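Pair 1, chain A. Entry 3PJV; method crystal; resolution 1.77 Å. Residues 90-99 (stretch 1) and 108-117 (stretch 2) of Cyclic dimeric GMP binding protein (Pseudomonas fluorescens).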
# COMPACT_ATOMS: atom_id res chain seq x y z
N GLY A 90 9.01 7.21 -16.93
CA GLY A 90 8.08 6.43 -17.72
C GLY A 90 7.84 5.04 -17.16
O GLY A 90 8.12 4.04 -17.81
N LEU A 91 7.33 4.98 -15.93
CA LEU A 91 6.98 3.72 -15.29
C LEU A 91 5.76 3.07 -15.95
O LEU A 91 4.75 3.73 -16.18
CB LEU A 91 6.66 3.95 -13.82
CG LEU A 91 7.69 3.54 -12.76
CD1 LEU A 91 6.98 3.39 -11.43
CD2 LEU A 91 8.35 2.24 -13.15
N GLU A 92 5.86 1.78 -16.23
CA GLU A 92 4.71 1.03 -16.73
C GLU A 92 3.74 0.75 -15.59
O GLU A 92 4.17 0.53 -14.46
CB GLU A 92 5.15 -0.29 -17.37
CG GLU A 92 5.50 -1.36 -16.36
CD GLU A 92 5.81 -2.69 -17.02
OE1 GLU A 92 4.97 -3.61 -16.92
OE2 GLU A 92 6.88 -2.80 -17.63
N PRO A 93 2.43 0.75 -15.89
CA PRO A 93 1.35 0.61 -14.91
C PRO A 93 1.41 -0.70 -14.10
O PRO A 93 0.97 -0.72 -12.95
CB PRO A 93 0.08 0.63 -15.77
CG PRO A 93 0.49 1.27 -17.06
CD PRO A 93 1.92 0.89 -17.27
N ALA A 94 1.94 -1.76 -14.70
CA ALA A 94 2.08 -3.06 -14.03
C ALA A 94 0.79 -3.62 -13.43
O ALA A 94 0.81 -4.18 -12.34
CB ALA A 94 3.18 -3.00 -12.96
N GLY A 95 -0.33 -3.48 -14.13
CA GLY A 95 -1.60 -3.95 -13.61
C GLY A 95 -1.69 -5.46 -13.41
O GLY A 95 -0.88 -6.22 -13.93
N GLY A 96 -2.69 -5.88 -12.64
CA GLY A 96 -2.98 -7.30 -12.47
C GLY A 96 -4.46 -7.54 -12.66
O GLY A 96 -5.26 -6.64 -12.45
N ASP A 97 -4.84 -8.75 -13.06
CA ASP A 97 -6.25 -9.04 -13.23
C ASP A 97 -6.61 -10.49 -12.90
O ASP A 97 -5.75 -11.36 -12.83
CB ASP A 97 -6.73 -8.67 -14.64
CG ASP A 97 -5.86 -9.27 -15.73
OD1 ASP A 97 -5.65 -10.51 -15.72
OD2 ASP A 97 -5.39 -8.51 -16.60
N ALA A 98 -7.90 -10.72 -12.70
CA ALA A 98 -8.37 -12.05 -12.32
C ALA A 98 -9.81 -12.24 -12.80
O ALA A 98 -10.56 -11.28 -12.94
CB ALA A 98 -8.28 -12.24 -10.81
N LEU A 99 -10.18 -13.49 -13.08
CA LEU A 99 -11.50 -13.78 -13.61
C LEU A 99 -12.46 -14.20 -12.52
O LEU A 99 -12.08 -14.87 -11.56
CB LEU A 99 -11.41 -14.90 -14.65
CG LEU A 99 -10.60 -14.57 -15.90
CD1 LEU A 99 -10.70 -15.68 -16.93
CD2 LEU A 99 -11.04 -13.24 -16.49
N ALA A 108 -16.88 -12.17 -15.39
CA ALA A 108 -16.32 -10.82 -15.29
C ALA A 108 -14.81 -10.87 -15.07
O ALA A 108 -14.29 -11.88 -14.59
CB ALA A 108 -17.00 -10.06 -14.14
N ARG A 109 -14.13 -9.79 -15.43
CA ARG A 109 -12.71 -9.64 -15.17
C ARG A 109 -12.47 -8.46 -14.23
O ARG A 109 -13.00 -7.36 -14.44
CB ARG A 109 -11.94 -9.42 -16.48
CG ARG A 109 -10.44 -9.23 -16.31
CD ARG A 109 -9.72 -9.08 -17.67
NE ARG A 109 -10.10 -7.85 -18.37
CZ ARG A 109 -10.87 -7.81 -19.46
NH1 ARG A 109 -11.34 -8.94 -20.00
NH2 ARG A 109 -11.15 -6.64 -20.00
N VAL A 110 -11.70 -8.70 -13.17
CA VAL A 110 -11.30 -7.66 -12.23
C VAL A 110 -9.93 -7.15 -12.64
O VAL A 110 -8.98 -7.93 -12.77
CB VAL A 110 -11.19 -8.21 -10.79
CG1 VAL A 110 -10.76 -7.10 -9.83
CG2 VAL A 110 -12.50 -8.83 -10.35
N GLU A 111 -9.82 -5.84 -12.86
CA GLU A 111 -8.56 -5.23 -13.25
C GLU A 111 -8.09 -4.27 -12.16
O GLU A 111 -8.84 -3.39 -11.75
CB GLU A 111 -8.72 -4.45 -14.55
CG GLU A 111 -9.28 -5.31 -15.68
CD GLU A 111 -9.49 -4.52 -16.97
OE1 GLU A 111 -9.62 -3.28 -16.90
OE2 GLU A 111 -9.51 -5.16 -18.04
N VAL A 112 -6.86 -4.45 -11.68
CA VAL A 112 -6.33 -3.61 -10.61
C VAL A 112 -5.02 -2.98 -11.02
O VAL A 112 -4.16 -3.63 -11.62
CB VAL A 112 -6.09 -4.43 -9.31
CG1 VAL A 112 -5.42 -3.54 -8.26
CG2 VAL A 112 -7.38 -5.01 -8.79
N VAL A 113 -4.86 -1.69 -10.72
CA VAL A 113 -3.60 -1.01 -10.98
C VAL A 113 -3.15 -0.32 -9.69
O VAL A 113 -3.90 0.45 -9.10
CB VAL A 113 -3.71 0.01 -12.14
CG1 VAL A 113 -2.42 0.79 -12.29
CG2 VAL A 113 -4.03 -0.70 -13.45
N SER A 114 -1.94 -0.66 -9.24
CA SER A 114 -1.43 -0.15 -7.97
C SER A 114 -0.89 1.27 -8.11
O SER A 114 -0.27 1.59 -9.12
CB SER A 114 -0.32 -1.07 -7.44
OG SER A 114 -0.85 -2.36 -7.20
N HIS A 115 -1.12 2.10 -7.11
CA HIS A 115 -0.66 3.50 -7.22
C HIS A 115 0.86 3.58 -7.10
O HIS A 115 1.45 3.04 -6.16
CB HIS A 115 -1.34 4.37 -6.16
CG HIS A 115 -1.35 5.83 -6.51
ND1 HIS A 115 -0.21 6.61 -6.50
CD2 HIS A 115 -2.36 6.64 -6.91
CE1 HIS A 115 -0.52 7.84 -6.87
NE2 HIS A 115 -1.82 7.89 -7.13
N PRO A 116 1.51 4.29 -8.05
CA PRO A 116 2.98 4.35 -8.11
C PRO A 116 3.62 5.44 -7.24
O PRO A 116 4.84 5.62 -7.32
CB PRO A 116 3.24 4.68 -9.59
CG PRO A 116 2.07 5.51 -9.98
CD PRO A 116 0.88 4.93 -9.23
N MSE A 117 2.84 6.15 -6.43
CA MSE A 117 3.35 7.31 -5.71
C MSE A 117 4.61 7.01 -4.87
O MSE A 117 5.55 7.80 -4.85
CB MSE A 117 2.23 7.88 -4.84
CG MSE A 117 2.53 9.15 -4.08
SE MSE A 117 0.99 9.29 -2.88
CE MSE A 117 -0.36 9.82 -4.22
O HOH W 1 0.12 -2.03 -10.70
O HOH W 2 0.83 1.79 -11.61
O HOH W 3 -6.83 -6.42 -18.07

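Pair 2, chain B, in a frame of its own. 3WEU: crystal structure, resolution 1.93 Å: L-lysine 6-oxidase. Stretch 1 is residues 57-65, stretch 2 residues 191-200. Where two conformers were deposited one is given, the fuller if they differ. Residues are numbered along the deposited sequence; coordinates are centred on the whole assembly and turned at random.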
# COMPACT_ATOMS: atom_id res chain seq x y z
N ARG B 57 24.75 -18.45 -13.50
CA ARG B 57 26.20 -18.47 -13.23
C ARG B 57 26.85 -17.13 -13.36
O ARG B 57 26.62 -16.41 -14.34
CB ARG B 57 26.88 -19.45 -14.19
CG ARG B 57 26.29 -20.85 -14.02
CD ARG B 57 26.68 -21.74 -15.14
NE ARG B 57 28.08 -22.09 -15.11
CZ ARG B 57 28.70 -22.63 -16.15
NH1 ARG B 57 28.06 -22.88 -17.28
NH2 ARG B 57 29.96 -22.96 -16.04
N ARG B 58 27.70 -16.76 -12.39
CA ARG B 58 28.49 -15.55 -12.55
C ARG B 58 29.39 -15.63 -13.77
O ARG B 58 29.84 -16.71 -14.16
CB ARG B 58 29.38 -15.23 -11.35
CG ARG B 58 28.60 -14.80 -10.12
CD ARG B 58 29.54 -14.33 -9.03
NE ARG B 58 30.39 -15.42 -8.53
CZ ARG B 58 31.27 -15.27 -7.54
NH1 ARG B 58 31.46 -14.06 -6.99
NH2 ARG B 58 31.99 -16.31 -7.17
N GLN B 59 29.62 -14.48 -14.41
CA GLN B 59 30.64 -14.32 -15.44
C GLN B 59 31.77 -13.56 -14.83
O GLN B 59 31.58 -12.46 -14.30
CB GLN B 59 30.13 -13.50 -16.61
CG GLN B 59 31.14 -13.06 -17.67
CD GLN B 59 30.41 -12.39 -18.85
OE1 GLN B 59 29.56 -13.00 -19.42
NE2 GLN B 59 30.60 -11.18 -19.06
N GLY B 60 32.96 -14.10 -15.00
CA GLY B 60 34.17 -13.48 -14.50
C GLY B 60 34.99 -12.88 -15.56
O GLY B 60 34.90 -13.31 -16.72
N GLN B 61 35.73 -11.81 -15.23
CA GLN B 61 36.69 -11.21 -16.16
C GLN B 61 38.10 -11.65 -15.88
O GLN B 61 38.60 -11.43 -14.77
CB GLN B 61 36.64 -9.70 -16.08
CG GLN B 61 37.64 -8.99 -16.94
CD GLN B 61 37.18 -8.94 -18.38
OE1 GLN B 61 36.18 -8.30 -18.70
NE2 GLN B 61 37.90 -9.59 -19.24
N VAL B 62 38.77 -12.18 -16.91
CA VAL B 62 40.23 -12.41 -16.88
C VAL B 62 40.93 -11.14 -17.23
O VAL B 62 40.56 -10.46 -18.21
CB VAL B 62 40.63 -13.51 -17.87
CG1 VAL B 62 42.14 -13.70 -17.95
CG2 VAL B 62 39.94 -14.81 -17.51
N PHE B 63 41.94 -10.78 -16.45
CA PHE B 63 42.83 -9.71 -16.80
C PHE B 63 44.23 -10.28 -17.01
O PHE B 63 44.63 -11.23 -16.29
CB PHE B 63 42.95 -8.66 -15.70
CG PHE B 63 41.72 -7.83 -15.44
CD1 PHE B 63 40.75 -8.29 -14.63
CD2 PHE B 63 41.64 -6.51 -15.91
CE1 PHE B 63 39.63 -7.52 -14.35
CE2 PHE B 63 40.53 -5.70 -15.60
CZ PHE B 63 39.52 -6.20 -14.81
N LYS B 64 44.94 -9.70 -17.95
CA LYS B 64 46.31 -10.12 -18.36
C LYS B 64 47.18 -8.87 -18.29
O LYS B 64 46.69 -7.73 -18.43
CB LYS B 64 46.29 -10.64 -19.73
CG LYS B 64 45.47 -11.92 -19.84
CD LYS B 64 45.56 -12.52 -21.25
CE LYS B 64 44.53 -13.63 -21.41
NZ LYS B 64 44.61 -14.23 -22.78
N VAL B 65 48.46 -9.08 -17.99
CA VAL B 65 49.41 -7.97 -17.90
C VAL B 65 50.49 -8.27 -18.92
O VAL B 65 50.87 -9.44 -19.16
CB VAL B 65 49.93 -7.76 -16.46
CG1 VAL B 65 50.51 -9.07 -15.93
CG2 VAL B 65 50.95 -6.63 -16.37
N GLY B 191 48.66 -17.33 -12.68
CA GLY B 191 48.71 -16.07 -11.95
C GLY B 191 47.86 -14.95 -12.53
O GLY B 191 47.87 -13.83 -11.95
N ARG B 192 47.08 -15.22 -13.59
CA ARG B 192 46.22 -14.19 -14.14
C ARG B 192 45.09 -13.94 -13.20
O ARG B 192 44.61 -14.87 -12.50
CB ARG B 192 45.60 -14.59 -15.53
CG ARG B 192 46.62 -14.87 -16.63
CD ARG B 192 45.94 -15.40 -17.91
NE ARG B 192 46.92 -15.74 -18.89
CZ ARG B 192 47.45 -16.94 -19.00
NH1 ARG B 192 46.98 -17.95 -18.28
NH2 ARG B 192 48.36 -17.14 -19.93
N LEU B 193 44.61 -12.70 -13.19
CA LEU B 193 43.47 -12.34 -12.34
C LEU B 193 42.12 -12.68 -12.97
O LEU B 193 41.93 -12.48 -14.17
CB LEU B 193 43.53 -10.85 -12.08
CG LEU B 193 42.32 -10.23 -11.39
CD1 LEU B 193 42.17 -10.71 -9.99
CD2 LEU B 193 42.37 -8.67 -11.36
N ILE B 194 41.21 -13.17 -12.17
CA ILE B 194 39.80 -13.32 -12.54
C ILE B 194 39.00 -12.62 -11.53
O ILE B 194 39.09 -12.92 -10.33
CB ILE B 194 39.37 -14.83 -12.60
CG1 ILE B 194 40.09 -15.49 -13.74
CG2 ILE B 194 37.85 -14.98 -12.77
CD1 ILE B 194 40.14 -17.02 -13.68
N VAL B 195 38.21 -11.64 -11.95
CA VAL B 195 37.30 -11.01 -11.02
C VAL B 195 35.88 -11.43 -11.26
O VAL B 195 35.41 -11.39 -12.38
CB VAL B 195 37.34 -9.49 -11.16
CG1 VAL B 195 36.40 -8.84 -10.13
CG2 VAL B 195 38.78 -8.98 -11.05
N LEU B 196 35.23 -11.90 -10.22
CA LEU B 196 33.86 -12.25 -10.23
C LEU B 196 33.18 -11.26 -9.30
O LEU B 196 33.74 -10.88 -8.24
CB LEU B 196 33.69 -13.68 -9.73
CG LEU B 196 34.28 -14.76 -10.62
CD1 LEU B 196 34.74 -15.98 -9.86
CD2 LEU B 196 33.23 -15.25 -11.56
N GLY B 197 32.00 -10.82 -9.70
CA GLY B 197 31.24 -9.80 -8.99
C GLY B 197 30.18 -10.40 -8.10
O GLY B 197 30.27 -11.53 -7.68
N GLY B 198 29.15 -9.61 -7.86
CA GLY B 198 28.05 -9.97 -6.98
C GLY B 198 27.21 -11.16 -7.36
O GLY B 198 27.32 -11.79 -8.46
N TYR B 199 26.31 -11.43 -6.43
CA TYR B 199 25.47 -12.56 -6.44
C TYR B 199 24.01 -12.26 -6.77
O TYR B 199 23.21 -13.20 -6.84
CB TYR B 199 25.56 -13.25 -5.09
CG TYR B 199 26.91 -13.81 -4.79
CD1 TYR B 199 27.86 -13.06 -4.07
CD2 TYR B 199 27.30 -15.03 -5.34
CE1 TYR B 199 29.13 -13.58 -3.81
CE2 TYR B 199 28.58 -15.55 -5.12
CZ TYR B 199 29.48 -14.83 -4.36
OH TYR B 199 30.71 -15.36 -4.11
N GLY B 200 23.71 -10.99 -7.01
CA GLY B 200 22.37 -10.53 -7.27
C GLY B 200 21.56 -10.07 -6.06
O GLY B 200 20.34 -9.84 -6.15
O HOH W 4 30.73 -12.25 -11.88

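Two antiparallel strand pairs illustrate how one backbone frame can carry very different side chains. Fourteen central residues of pair 1 and pair 2 superpose with an RMSD of 0.7 Å over N, CA and C, and the strands run at 161° and 152° to each other. In both, a ladder of alternating hydrogen-bonded and non-hydrogen-bonded pairs sets the register. Gly A96 faces Val A112, linked by Gly A96 N to Val A112 O (2.9 Å) and Val A112 N to Gly A96 O (2.8 Å); the matching Gln B61 and Val B195 exchange the same bonds, Gln B61 N to Val B195 O and Val B195 N to Gln B61 O, both 2.9 Å. Two residues on, Ala A98 and Val A110 correspond to Phe B63 and Leu B193. Here the frames differ slightly: Val A110 N lies 2.8 Å from Ala A98 O, whereas Leu B193 N reaches Phe B63 O in a weak bond of 3.4 Å.

Because main-chain bonding specifies no side chain, each face of the ladder can be filled in its own way. On the face of Gly A96, Ala A98, Val A110 and Val A112, stretch 1 of pair 1 offers little more than a methyl group. Pair 2 places Phe B63 where Ala A98 stands, and its ring bridges two residues of the partner strand, with Phe B63 CD1 3.7 Å from Leu B193 CD2 and Phe B63 CE1 3.7 Å from Val B195 CG2. Val A112 and Val B195 nearly coincide, their side-chain centres 0.3 Å apart, yet only the latter meets an aromatic ring across the strands.

The other face contrasts charge with hydrocarbon. Asp A97 and Glu A111 occupy the positions of Val B62 and Ile B194. In pair 2 the two pack directly, Val B62 CG2 to Ile B194 CG1 at 3.8 Å. In pair 1 a water joins the two carboxylates, donating to Asp A97 OD2 (2.9 Å) and Glu A111 OE2 (3.0 Å), while Arg A109 NE forms a salt bridge with Glu A111 OE2 at 2.8 Å.

One matched position is glycine in both pairs. Gly A95 matches Gly B60, where the two backbones come close: CA–CA distances are 4.4 Å from Gly A95 to Val A113 and 4.5 Å from Gly B60 to Leu B196. A CB on Gly B60 would clash with Leu B196 CD2, at 2.9 Å; on Gly A95 it would sit tightly, 3.3 Å from Val A113 CG2.

Two residues before this glycine, the solutions differ markedly. Pro A93 makes a modest apolar contact, its CB 4.3 Å from Val A113 CG1, and two waters carry its carbonyl to the backbone of Ser A114. The matching Arg B58 reaches across to the partner, donating from NH1 to Gly B197 O (2.9 Å), with Leu B196 CB and Tyr B199 OH over opposite faces of its guanidinium. A water links the matching backbone atoms in both pairs, from Ser A114 N to Ala A94 O, the latter bond weak, and from Gly B197 N to Gln B59 O; pair 2 adds the direct hydrogen bond of Arg B58.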